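Local structure of V-type ATP synthase alpha chain (Nanoarchaeum equitans Kin4-M, 5BN3) at residues V441-I451 with I507-Y517. The protein belongs to the alpha/beta subunit family of rotary ATPases and binds ADP in a P-loop nucleotide-binding domain. Residues are numbered along the deposited sequence; the frame is centred on the assembly and turned at random.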
ATOM      1  N   VAL A 441       7.620  31.863  34.376  1.00 52.73           N
ATOM      2  CA  VAL A 441       7.050  31.344  33.128  1.00 64.43           C
ATOM      3  C   VAL A 441       7.589  29.972  32.717  1.00 55.35           C
ATOM      4  O   VAL A 441       6.908  29.227  32.013  1.00 57.24           O
ATOM      5  CB  VAL A 441       7.198  32.333  31.951  1.00 72.68           C
ATOM      6  CG1 VAL A 441       6.577  33.666  32.304  1.00 67.32           C
ATOM      7  CG2 VAL A 441       8.660  32.499  31.566  1.00 66.12           C
ATOM      8  N   ILE A 442       8.805  29.641  33.146  1.00 51.73           N
ATOM      9  CA  ILE A 442       9.366  28.320  32.865  1.00 54.24           C
ATOM     10  C   ILE A 442       8.586  27.233  33.611  1.00 70.70           C
ATOM     11  O   ILE A 442       8.269  26.187  33.042  1.00 52.38           O
ATOM     12  CB  ILE A 442      10.879  28.246  33.198  1.00 60.29           C
ATOM     13  CG1 ILE A 442      11.691  29.046  32.174  1.00 62.54           C
ATOM     14  CG2 ILE A 442      11.363  26.808  33.217  1.00 52.82           C
ATOM     15  CD1 ILE A 442      13.190  28.810  32.253  1.00 68.03           C
ATOM     16  N   GLU A 443       8.263  27.490  34.876  1.00 53.11           N
ATOM     17  CA  GLU A 443       7.468  26.547  35.662  1.00 56.38           C
ATOM     18  C   GLU A 443       6.041  26.421  35.129  1.00 40.65           C
ATOM     19  O   GLU A 443       5.508  25.316  35.022  1.00 47.07           O
ATOM     20  CB  GLU A 443       7.425  26.958  37.135  1.00 67.59           C
ATOM     21  CG  GLU A 443       6.609  26.000  37.999  1.00 92.35           C
ATOM     22  CD  GLU A 443       6.195  26.597  39.330  1.00113.19           C
ATOM     23  OE1 GLU A 443       6.410  27.811  39.534  1.00114.37           O
ATOM     24  OE2 GLU A 443       5.648  25.852  40.172  1.00 96.24           O
ATOM     25  N   ILE A 444       5.426  27.557  34.811  1.00 47.29           N
ATOM     26  CA  ILE A 444       4.047  27.577  34.330  1.00 50.28           C
ATOM     27  C   ILE A 444       3.924  26.885  32.972  1.00 48.71           C
ATOM     28  O   ILE A 444       2.933  26.203  32.700  1.00 43.52           O
ATOM     29  CB  ILE A 444       3.498  29.023  34.255  1.00 45.66           C
ATOM     30  CG1 ILE A 444       3.563  29.689  35.633  1.00 56.66           C
ATOM     31  CG2 ILE A 444       2.068  29.029  33.758  1.00 45.17           C
ATOM     32  CD1 ILE A 444       3.158  31.154  35.632  1.00 64.92           C
ATOM     33  N   ARG A 445       4.939  27.055  32.127  1.00 46.23           N
ATOM     34  CA  ARG A 445       4.987  26.380  30.834  1.00 48.10           C
ATOM     35  C   ARG A 445       4.977  24.867  31.026  1.00 40.35           C
ATOM     36  O   ARG A 445       4.200  24.162  30.384  1.00 37.25           O
ATOM     37  CB  ARG A 445       6.232  26.811  30.052  1.00 45.10           C
ATOM     38  CG  ARG A 445       6.374  26.171  28.676  1.00 43.44           C
ATOM     39  CD  ARG A 445       7.576  26.741  27.934  1.00 43.21           C
ATOM     40  NE  ARG A 445       7.810  26.083  26.650  1.00 46.05           N
ATOM     41  CZ  ARG A 445       8.648  25.066  26.478  1.00 49.50           C
ATOM     42  NH1 ARG A 445       9.330  24.586  27.507  1.00 40.49           N
ATOM     43  NH2 ARG A 445       8.802  24.526  25.277  1.00 38.64           N
ATOM     44  N   GLU A 446       5.836  24.380  31.918  1.00 41.46           N
ATOM     45  CA  GLU A 446       5.883  22.957  32.254  1.00 44.27           C
ATOM     46  C   GLU A 446       4.540  22.485  32.791  1.00 40.18           C
ATOM     47  O   GLU A 446       4.100  21.368  32.517  1.00 43.40           O
ATOM     48  CB  GLU A 446       6.963  22.693  33.307  1.00 50.01           C
ATOM     49  CG  GLU A 446       8.388  22.728  32.788  1.00 58.93           C
ATOM     50  CD  GLU A 446       9.403  22.419  33.873  1.00 89.94           C
ATOM     51  OE1 GLU A 446       9.059  22.559  35.068  1.00 80.80           O
ATOM     52  OE2 GLU A 446      10.542  22.035  33.534  1.00 83.08           O
ATOM     53  N   GLU A 447       3.900  23.354  33.563  1.00 44.63           N
ATOM     54  CA  GLU A 447       2.605  23.072  34.167  1.00 45.27           C
ATOM     55  C   GLU A 447       1.516  22.943  33.103  1.00 41.89           C
ATOM     56  O   GLU A 447       0.675  22.044  33.167  1.00 43.09           O
ATOM     57  CB  GLU A 447       2.263  24.194  35.148  1.00 50.35           C
ATOM     58  CG  GLU A 447       1.072  23.939  36.048  1.00 63.06           C
ATOM     59  CD  GLU A 447       0.853  25.077  37.027  1.00 88.99           C
ATOM     60  OE1 GLU A 447      -0.007  25.942  36.754  1.00 79.12           O
ATOM     61  OE2 GLU A 447       1.545  25.113  38.068  1.00 88.42           O
ATOM     62  N   PHE A 448       1.534  23.848  32.128  1.00 42.59           N
ATOM     63  CA  PHE A 448       0.580  23.801  31.023  1.00 39.19           C
ATOM     64  C   PHE A 448       0.728  22.502  30.234  1.00 32.17           C
ATOM     65  O   PHE A 448      -0.261  21.845  29.916  1.00 40.31           O
ATOM     66  CB  PHE A 448       0.760  25.009  30.095  1.00 41.39           C
ATOM     67  CG  PHE A 448       0.068  26.261  30.574  1.00 50.60           C
ATOM     68  CD1 PHE A 448      -0.381  26.376  31.883  1.00 44.00           C
ATOM     69  CD2 PHE A 448      -0.145  27.320  29.702  1.00 43.43           C
ATOM     70  CE1 PHE A 448      -1.022  27.528  32.313  1.00 46.86           C
ATOM     71  CE2 PHE A 448      -0.786  28.474  30.128  1.00 53.14           C
ATOM     72  CZ  PHE A 448      -1.224  28.577  31.436  1.00 51.80           C
ATOM     73  N   PHE A 449       1.968  22.137  29.923  1.00 40.61           N
ATOM     74  CA  PHE A 449       2.239  20.897  29.204  1.00 39.70           C
ATOM     75  C   PHE A 449       1.778  19.681  30.002  1.00 44.42           C
ATOM     76  O   PHE A 449       1.221  18.736  29.444  1.00 38.97           O
ATOM     77  CB  PHE A 449       3.731  20.778  28.889  1.00 36.40           C
ATOM     78  CG  PHE A 449       4.147  21.483  27.625  1.00 43.27           C
ATOM     79  CD1 PHE A 449       3.734  21.011  26.387  1.00 46.98           C
ATOM     80  CD2 PHE A 449       4.970  22.598  27.673  1.00 43.63           C
ATOM     81  CE1 PHE A 449       4.120  21.648  25.220  1.00 44.84           C
ATOM     82  CE2 PHE A 449       5.361  23.240  26.508  1.00 43.40           C
ATOM     83  CZ  PHE A 449       4.936  22.764  25.281  1.00 36.37           C
ATOM     84  N   ALA A 450       2.010  19.711  31.311  1.00 39.42           N
ATOM     85  CA  ALA A 450       1.626  18.602  32.183  1.00 43.35           C
ATOM     86  C   ALA A 450       0.112  18.410  32.239  1.00 34.61           C
ATOM     87  O   ALA A 450      -0.377  17.279  32.243  1.00 46.49           O
ATOM     88  CB  ALA A 450       2.188  18.810  33.583  1.00 40.97           C
ATOM     89  N   ILE A 451      -0.624  19.517  32.284  1.00 42.45           N
ATOM     90  CA  ILE A 451      -2.083  19.475  32.347  1.00 36.23           C
ATOM     91  C   ILE A 451      -2.700  19.004  31.028  1.00 42.68           C
ATOM     92  O   ILE A 451      -3.608  18.171  31.020  1.00 37.85           O
ATOM     93  CB  ILE A 451      -2.658  20.856  32.749  1.00 41.12           C
ATOM     94  CG1 ILE A 451      -2.312  21.169  34.209  1.00 47.81           C
ATOM     95  CG2 ILE A 451      -4.160  20.905  32.544  1.00 36.60           C
ATOM     96  CD1 ILE A 451      -2.608  22.599  34.615  1.00 52.31           C
ATOM     97  N   ILE A 507       1.982  36.780  29.149  1.00 50.08           N
ATOM     98  CA  ILE A 507       2.466  36.459  30.491  1.00 47.34           C
ATOM     99  C   ILE A 507       1.353  36.579  31.533  1.00 47.65           C
ATOM    100  O   ILE A 507       1.186  35.695  32.376  1.00 45.57           O
ATOM    101  CB  ILE A 507       3.648  37.371  30.909  1.00 58.61           C
ATOM    102  CG1 ILE A 507       4.834  37.216  29.949  1.00 54.73           C
ATOM    103  CG2 ILE A 507       4.079  37.070  32.334  1.00 51.87           C
ATOM    104  CD1 ILE A 507       5.248  35.785  29.694  1.00 64.91           C
ATOM    105  N   GLU A 508       0.596  37.672  31.472  1.00 52.03           N
ATOM    106  CA  GLU A 508      -0.493  37.906  32.418  1.00 53.26           C
ATOM    107  C   GLU A 508      -1.550  36.811  32.371  1.00 54.91           C
ATOM    108  O   GLU A 508      -2.091  36.422  33.406  1.00 51.13           O
ATOM    109  CB  GLU A 508      -1.140  39.272  32.177  1.00 45.17           C
ATOM    110  CG  GLU A 508      -0.344  40.432  32.745  1.00 54.40           C
ATOM    111  CD  GLU A 508      -0.151  40.325  34.246  1.00 91.56           C
ATOM    112  OE1 GLU A 508      -1.163  40.219  34.972  1.00 81.81           O
ATOM    113  OE2 GLU A 508       1.012  40.340  34.701  1.00 86.58           O
ATOM    114  N   LEU A 509      -1.838  36.318  31.170  1.00 52.66           N
ATOM    115  CA  LEU A 509      -2.762  35.203  31.004  1.00 41.41           C
ATOM    116  C   LEU A 509      -2.242  33.948  31.699  1.00 38.62           C
ATOM    117  O   LEU A 509      -3.000  33.245  32.367  1.00 46.17           O
ATOM    118  CB  LEU A 509      -3.008  34.918  29.520  1.00 46.53           C
ATOM    119  CG  LEU A 509      -4.136  35.705  28.853  1.00 58.58           C
ATOM    120  CD1 LEU A 509      -4.251  35.353  27.378  1.00 53.09           C
ATOM    121  CD2 LEU A 509      -5.440  35.423  29.567  1.00 51.59           C
ATOM    122  N   MET A 510      -0.950  33.675  31.539  1.00 42.22           N
ATOM    123  CA  MET A 510      -0.322  32.521  32.178  1.00 52.55           C
ATOM    124  C   MET A 510      -0.382  32.649  33.700  1.00 47.73           C
ATOM    125  O   MET A 510      -0.643  31.674  34.405  1.00 46.01           O
ATOM    126  CB  MET A 510       1.137  32.378  31.723  1.00 44.66           C
ATOM    127  CG  MET A 510       1.318  32.205  30.221  1.00 56.57           C
ATOM    128  SD  MET A 510       3.045  32.079  29.707  1.00 51.46           S
ATOM    129  CE  MET A 510       3.518  30.556  30.525  1.00 59.12           C
ATOM    130  N   ARG A 511      -0.150  33.861  34.195  1.00 50.82           N
ATOM    131  CA  ARG A 511      -0.116  34.117  35.633  1.00 52.80           C
ATOM    132  C   ARG A 511      -1.478  33.965  36.304  1.00 46.03           C
ATOM    133  O   ARG A 511      -1.574  33.399  37.391  1.00 56.58           O
ATOM    134  CB  ARG A 511       0.465  35.506  35.913  1.00 48.55           C
ATOM    135  CG  ARG A 511       1.980  35.565  35.802  1.00 56.44           C
ATOM    136  CD  ARG A 511       2.507  36.977  35.985  1.00 70.24           C
ATOM    137  NE  ARG A 511       3.966  37.004  35.987  1.00 75.08           N
ATOM    138  CZ  ARG A 511       4.699  38.067  35.670  1.00 82.30           C
ATOM    139  NH1 ARG A 511       4.109  39.199  35.313  1.00 83.96           N
ATOM    140  NH2 ARG A 511       6.021  37.992  35.702  1.00 70.80           N
ATOM    141  N   ILE A 512      -2.528  34.459  35.655  1.00 46.69           N
ATOM    142  CA  ILE A 512      -3.873  34.367  36.217  1.00 46.03           C
ATOM    143  C   ILE A 512      -4.427  32.939  36.145  1.00 63.83           C
ATOM    144  O   ILE A 512      -5.153  32.504  37.041  1.00 54.25           O
ATOM    145  CB  ILE A 512      -4.840  35.390  35.566  1.00 56.06           C
ATOM    146  CG1 ILE A 512      -6.182  35.413  36.301  1.00 65.06           C
ATOM    147  CG2 ILE A 512      -5.043  35.093  34.089  1.00 57.70           C
ATOM    148  CD1 ILE A 512      -6.062  35.751  37.768  1.00 70.83           C
ATOM    149  N   ILE A 513      -4.067  32.211  35.092  1.00 50.02           N
ATOM    150  CA  ILE A 513      -4.439  30.804  34.970  1.00 46.53           C
ATOM    151  C   ILE A 513      -3.732  29.986  36.052  1.00 49.94           C
ATOM    152  O   ILE A 513      -4.346  29.146  36.711  1.00 51.93           O
ATOM    153  CB  ILE A 513      -4.081  30.239  33.573  1.00 54.57           C
ATOM    154  CG1 ILE A 513      -5.004  30.827  32.504  1.00 52.11           C
ATOM    155  CG2 ILE A 513      -4.195  28.728  33.557  1.00 43.17           C
ATOM    156  CD1 ILE A 513      -4.641  30.412  31.089  1.00 52.87           C
ATOM    157  N   HIS A 514      -2.440  30.243  36.230  1.00 42.11           N
ATOM    158  CA  HIS A 514      -1.654  29.574  37.259  1.00 60.43           C
ATOM    159  C   HIS A 514      -2.180  29.897  38.654  1.00 65.64           C
ATOM    160  O   HIS A 514      -2.227  29.028  39.526  1.00 57.72           O
ATOM    161  CB  HIS A 514      -0.183  29.975  37.154  1.00 53.36           C
ATOM    162  CG  HIS A 514       0.658  29.496  38.295  1.00 64.61           C
ATOM    163  ND1 HIS A 514       0.844  28.158  38.571  1.00 68.10           N
ATOM    164  CD2 HIS A 514       1.362  30.175  39.230  1.00 66.40           C
ATOM    165  CE1 HIS A 514       1.627  28.035  39.627  1.00 73.20           C
ATOM    166  NE2 HIS A 514       1.956  29.243  40.048  1.00 71.07           N
ATOM    167  N   LYS A 515      -2.568  31.153  38.859  1.00 64.06           N
ATOM    168  CA  LYS A 515      -3.095  31.602  40.144  1.00 64.24           C
ATOM    169  C   LYS A 515      -4.432  30.936  40.450  1.00 53.69           C
ATOM    170  O   LYS A 515      -4.707  30.570  41.591  1.00 72.86           O
ATOM    171  CB  LYS A 515      -3.239  33.128  40.155  1.00 72.13           C
ATOM    172  CG  LYS A 515      -3.650  33.714  41.499  1.00 73.76           C
ATOM    173  CD  LYS A 515      -3.792  35.232  41.428  1.00 75.11           C
ATOM    174  CE  LYS A 515      -2.448  35.934  41.285  1.00 69.00           C
ATOM    175  NZ  LYS A 515      -1.668  35.946  42.555  1.00 82.21           N
ATOM    176  N   TYR A 516      -5.262  30.780  39.422  1.00 50.76           N
ATOM    177  CA  TYR A 516      -6.528  30.073  39.564  1.00 51.14           C
ATOM    178  C   TYR A 516      -6.272  28.612  39.909  1.00 60.97           C
ATOM    179  O   TYR A 516      -6.970  28.028  40.733  1.00 59.87           O
ATOM    180  CB  TYR A 516      -7.342  30.176  38.272  1.00 53.32           C
ATOM    181  CG  TYR A 516      -8.659  29.429  38.304  1.00 52.59           C
ATOM    182  CD1 TYR A 516      -9.758  29.952  38.970  1.00 61.24           C
ATOM    183  CD2 TYR A 516      -8.808  28.210  37.655  1.00 57.74           C
ATOM    184  CE1 TYR A 516     -10.965  29.279  39.000  1.00 58.04           C
ATOM    185  CE2 TYR A 516     -10.014  27.530  37.679  1.00 64.49           C
ATOM    186  CZ  TYR A 516     -11.087  28.071  38.353  1.00 61.49           C
ATOM    187  OH  TYR A 516     -12.291  27.406  38.385  1.00 58.94           O
ATOM    188  N   TYR A 517      -5.254  28.040  39.272  1.00 62.15           N
ATOM    189  CA  TYR A 517      -4.905  26.630  39.432  1.00 65.41           C
ATOM    190  C   TYR A 517      -4.495  26.283  40.859  1.00 57.95           C
ATOM    191  O   TYR A 517      -4.997  25.317  41.434  1.00 58.14           O
ATOM    192  CB  TYR A 517      -3.778  26.262  38.464  1.00 52.40           C
ATOM    193  CG  TYR A 517      -3.385  24.801  38.470  1.00 47.58           C
ATOM    194  CD1 TYR A 517      -4.345  23.801  38.473  1.00 51.32           C
ATOM    195  CD2 TYR A 517      -2.052  24.425  38.445  1.00 62.91           C
ATOM    196  CE1 TYR A 517      -3.987  22.468  38.468  1.00 57.84           C
ATOM    197  CE2 TYR A 517      -1.683  23.093  38.436  1.00 53.34           C
ATOM    198  CZ  TYR A 517      -2.656  22.120  38.449  1.00 54.48           C
ATOM    199  OH  TYR A 517      -2.305  20.792  38.442  1.00 73.32           O
TER
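His-514 ND1 gives a nearly straight hydrogen bond to Glu-447 OE1, 3.0 Å long with an N-H...O angle of 168°. The acceptor lies in the imidazole plane, and the N-H meets OE1 on its syn side. A second, weak branch runs from His-514 ND1 to Glu-447 OE2. Carboxylate and imidazole planes are 33° apart. Glu-447 reaches the ring by sending CG anti to its own N and staying extended beyond it. On the way its CG passes Tyr-517 CE2 at 3.7 Å.

An aliphatic group covers one face of each ring. Ile-444 lays CG1 over one face of the His-514 imidazole, toward the rim, and its CD1 rests on His-514 CB. Ile-451 CD1 sits over a face of the Tyr-517 phenol, 4.0 Å from the ring centroid, in a CH-pi contact.

Further along, the Met-510 chain bends at its third torsion, which turns CE to within 3.9 Å of Ile-444 CG2. The same methyl also lies beside Val-441. Val-441 CG1 and Ile-507 CD1 meet at 3.6 Å, their side chains crossing at about a right angle. Phe-448 CE1 packs against Ile-513 CG2, also at 3.6 Å. The Phe-448 ring meets Phe-488 of helix 472-489 edge-to-face, and Met-510 touches Ile-209 of helix 205-210, so other helices extend this apolar layer.

The contact joins helices 441-458 and 503-523 of the C-terminal helical domain; the axes of segments 441-451 and 507-517 cross at 65° and come within 10.4 Å. One His-carboxylate bond runs beside a chiefly aliphatic and aromatic interface. Together with Ile-444 over one face, it probably helps to set the rotation of the imidazole, and the carboxylate would probably favour a protonated, positively charged His-514.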